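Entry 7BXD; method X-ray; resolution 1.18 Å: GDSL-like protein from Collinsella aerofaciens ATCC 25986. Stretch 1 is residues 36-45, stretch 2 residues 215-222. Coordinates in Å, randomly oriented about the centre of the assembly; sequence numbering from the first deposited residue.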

# COMPACT_ATOMS: atom_id res chain seq x y z
N ASP A 36 -3.71 -0.58 -3.66
CA ASP A 36 -4.64 0.39 -4.27
C ASP A 36 -4.14 0.73 -5.68
O ASP A 36 -3.55 -0.13 -6.35
CB ASP A 36 -4.87 1.57 -3.31
CG ASP A 36 -3.60 2.35 -2.98
OD1 ASP A 36 -2.63 2.31 -3.79
OD2 ASP A 36 -3.57 2.98 -1.90
N SER A 37 -4.38 1.96 -6.14
CA SER A 37 -3.88 2.38 -7.45
C SER A 37 -2.38 2.20 -7.58
O SER A 37 -1.87 2.01 -8.70
CB SER A 37 -4.17 3.86 -7.71
OG SER A 37 -5.50 4.22 -7.40
N THR A 38 -1.64 2.38 -6.47
CA THR A 38 -0.18 2.31 -6.48
C THR A 38 0.34 0.89 -6.49
O THR A 38 1.56 0.70 -6.55
CB THR A 38 0.41 3.14 -5.32
OG1 THR A 38 -0.00 2.65 -4.04
CG2 THR A 38 0.04 4.62 -5.46
N THR A 39 -0.55 -0.10 -6.44
CA THR A 39 -0.23 -1.48 -6.80
C THR A 39 -0.83 -1.85 -8.16
O THR A 39 -0.15 -2.49 -8.97
CB THR A 39 -0.70 -2.46 -5.71
OG1 THR A 39 0.06 -2.22 -4.52
CG2 THR A 39 -0.46 -3.89 -6.12
N TRP A 40 -2.08 -1.46 -8.44
CA TRP A 40 -2.68 -1.77 -9.75
C TRP A 40 -1.77 -1.31 -10.88
O TRP A 40 -1.64 -2.00 -11.91
CB TRP A 40 -4.04 -1.09 -9.88
CG TRP A 40 -4.75 -1.50 -11.15
CD1 TRP A 40 -5.46 -2.65 -11.35
CD2 TRP A 40 -4.81 -0.76 -12.39
NE1 TRP A 40 -5.95 -2.68 -12.64
CE2 TRP A 40 -5.56 -1.54 -13.30
CE3 TRP A 40 -4.31 0.47 -12.81
CZ2 TRP A 40 -5.80 -1.12 -14.61
CZ3 TRP A 40 -4.57 0.91 -14.10
CH2 TRP A 40 -5.29 0.09 -15.00
N GLY A 41 -1.15 -0.13 -10.73
CA GLY A 41 -0.28 0.44 -11.75
C GLY A 41 -0.82 1.67 -12.45
O GLY A 41 -0.50 1.88 -13.62
N ASP A 42 -1.60 2.51 -11.75
CA ASP A 42 -2.11 3.73 -12.35
C ASP A 42 -0.95 4.67 -12.64
O ASP A 42 -0.11 4.91 -11.77
CB ASP A 42 -3.10 4.35 -11.36
CG ASP A 42 -3.91 5.52 -11.91
OD1 ASP A 42 -3.50 6.18 -12.88
OD2 ASP A 42 -4.98 5.77 -11.30
N ASN A 43 -0.91 5.20 -13.86
CA ASN A 43 0.14 6.10 -14.30
C ASN A 43 -0.22 7.56 -14.12
O ASN A 43 0.54 8.44 -14.53
CB ASN A 43 0.49 5.84 -15.77
CG ASN A 43 -0.69 6.08 -16.72
OD1 ASN A 43 -1.78 6.50 -16.30
ND2 ASN A 43 -0.49 5.76 -17.99
N GLY A 44 -1.36 7.87 -13.51
CA GLY A 44 -1.75 9.22 -13.20
C GLY A 44 -3.08 9.54 -13.80
O GLY A 44 -3.80 10.40 -13.27
N CYS A 45 -3.44 8.85 -14.87
CA CYS A 45 -4.59 9.16 -15.68
C CYS A 45 -5.67 8.06 -15.58
O CYS A 45 -6.67 8.12 -16.31
CB CYS A 45 -4.14 9.39 -17.15
SG CYS A 45 -2.70 10.57 -17.51
N MET A 215 6.66 10.57 -11.09
CA MET A 215 5.35 10.75 -10.44
C MET A 215 4.61 11.89 -11.13
O MET A 215 4.47 12.99 -10.57
CB MET A 215 5.49 11.05 -8.94
CG MET A 215 6.15 9.93 -8.17
SD MET A 215 6.21 10.23 -6.39
CE MET A 215 4.47 10.06 -5.96
N PRO A 216 4.08 11.66 -12.34
CA PRO A 216 3.63 12.78 -13.17
C PRO A 216 2.54 13.61 -12.55
O PRO A 216 2.48 14.82 -12.83
CB PRO A 216 3.16 12.10 -14.47
CG PRO A 216 3.90 10.80 -14.51
CD PRO A 216 4.13 10.39 -13.09
N ASP A 217 1.62 13.02 -11.79
CA ASP A 217 0.56 13.77 -11.13
C ASP A 217 0.83 13.97 -9.64
O ASP A 217 -0.08 14.39 -8.91
CB ASP A 217 -0.81 13.10 -11.33
CG ASP A 217 -0.91 11.78 -10.63
OD1 ASP A 217 0.12 11.27 -10.12
OD2 ASP A 217 -2.03 11.23 -10.58
N GLY A 218 2.05 13.68 -9.16
CA GLY A 218 2.37 13.86 -7.76
C GLY A 218 1.78 12.82 -6.82
O GLY A 218 1.84 13.01 -5.60
N LEU A 219 1.25 11.72 -7.37
CA LEU A 219 0.55 10.73 -6.56
C LEU A 219 0.82 9.33 -7.10
O LEU A 219 1.25 8.43 -6.36
CB LEU A 219 -0.95 11.04 -6.55
CG LEU A 219 -1.89 9.99 -5.95
CD1 LEU A 219 -1.52 9.73 -4.48
CD2 LEU A 219 -3.34 10.47 -6.06
N HIS A 220 0.59 9.14 -8.40
CA HIS A 220 0.86 7.89 -9.08
C HIS A 220 2.27 7.89 -9.67
O HIS A 220 3.06 8.81 -9.43
CB HIS A 220 -0.25 7.68 -10.12
CG HIS A 220 -1.60 7.67 -9.49
ND1 HIS A 220 -2.47 8.74 -9.57
CD2 HIS A 220 -2.20 6.76 -8.67
CE1 HIS A 220 -3.57 8.47 -8.88
NE2 HIS A 220 -3.43 7.28 -8.33
N TYR A 221 2.60 6.85 -10.42
CA TYR A 221 3.95 6.63 -10.92
C TYR A 221 3.92 6.38 -12.41
O TYR A 221 3.02 5.70 -12.94
CB TYR A 221 4.67 5.46 -10.17
CG TYR A 221 4.80 5.74 -8.69
CD1 TYR A 221 3.70 5.58 -7.83
CD2 TYR A 221 5.96 6.29 -8.17
CE1 TYR A 221 3.76 5.96 -6.49
CE2 TYR A 221 6.04 6.66 -6.82
CZ TYR A 221 4.92 6.51 -6.00
OH TYR A 221 4.99 6.95 -4.69
N SER A 222 4.94 6.90 -13.10
CA SER A 222 5.17 6.53 -14.49
C SER A 222 5.74 5.11 -14.56
O SER A 222 6.14 4.54 -13.55
CB SER A 222 6.18 7.50 -15.09
OG SER A 222 7.41 7.33 -14.38

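No hydrogen bond crosses between these two stretches, although they bury 388 Å² between them, both sides summed. Many polar groups are instead tied down within their own segment, and the surfaces meet through van der Waals packing around His220, which loses more area to the other stretch than any other residue.

Asp36 never touches stretch 2, yet it sets the start of the contact. As the N-cap of the short helix 37-40, its OD1 accepts from Thr38 N at 2.9 Å and from Thr38 OG1 at 2.7 Å. A carboxylate suits this place because it can serve an unpaired helical amide and a hydroxyl together.

Ser37 points toward stretch 2 and brings its CB to 3.6 Å from His220 NE2, at the edge of the imidazole and near its plane, while its OG is hydrogen-bonded elsewhere in the structure. Thr38 has the most stretch 1 area covered. Its p rotamer lets OG1 face Asp36 while the methyl CG2 turns to stretch 2, lying 4.1 Å from Leu219 O and 4.1 Å from Tyr221 CE1, the latter at the ring edge. A beta-branched residue thus presents one polar and one apolar arm. The Tyr221 CA-to-CB bond points away, but the end of its side chain comes nearer.

Thr39 and Trp40 take no part. Gly41 ends the helix with phi 110°, where a CB would jam against the preceding carbonyl oxygen; the chain can then turn into the closest part of the contact.

Asp42, chi1 t, works on both levels. Its OD1 accepts from Gly44 N at 2.8 Å, bracing the backbone two residues on, and its OD2 sits over one face of the His220 ring, 3.7 Å from His220 NE2, which is not a hydrogen bond. Its backbone O packs 3.2 Å from His220 CB.

Asn43 directs its CA-to-CB bond away overall, so the contact falls largely to its backbone. Asn43 CA lies 3.2 Å from Tyr221 O in a nearly straight CA-H...O contact, 163° at the hydrogen, the most directional link across the pair. Its amide oxygen serves its own segment, with Cys45 N donating to Asn43 OD1 at 3.2 Å.

Gly44 lets the two stretches come close. Its backbone angles (124/-26) by themselves call for glycine, and a CB here would lie a tight 3.4 Å from Asp217 CG; bare, Gly44 CA reaches 3.3 Å from Asp217 OD2. Cys45 then points away and leaves the contact.

Within stretch 2, Asp217 both meets Gly44 and organises its neighbours. Its OD1 accepts from Leu219 N at 3.0 Å and His220 N at 2.8 Å, and its OD2 from His220 ND1 at 2.7 Å, fixing the imidazole for Ser37, Thr38 and Asp42 to pack around. The rule is plain: satisfy many of the polar atoms within each segment, then let a methyl, glycine and a braced ring make the fit.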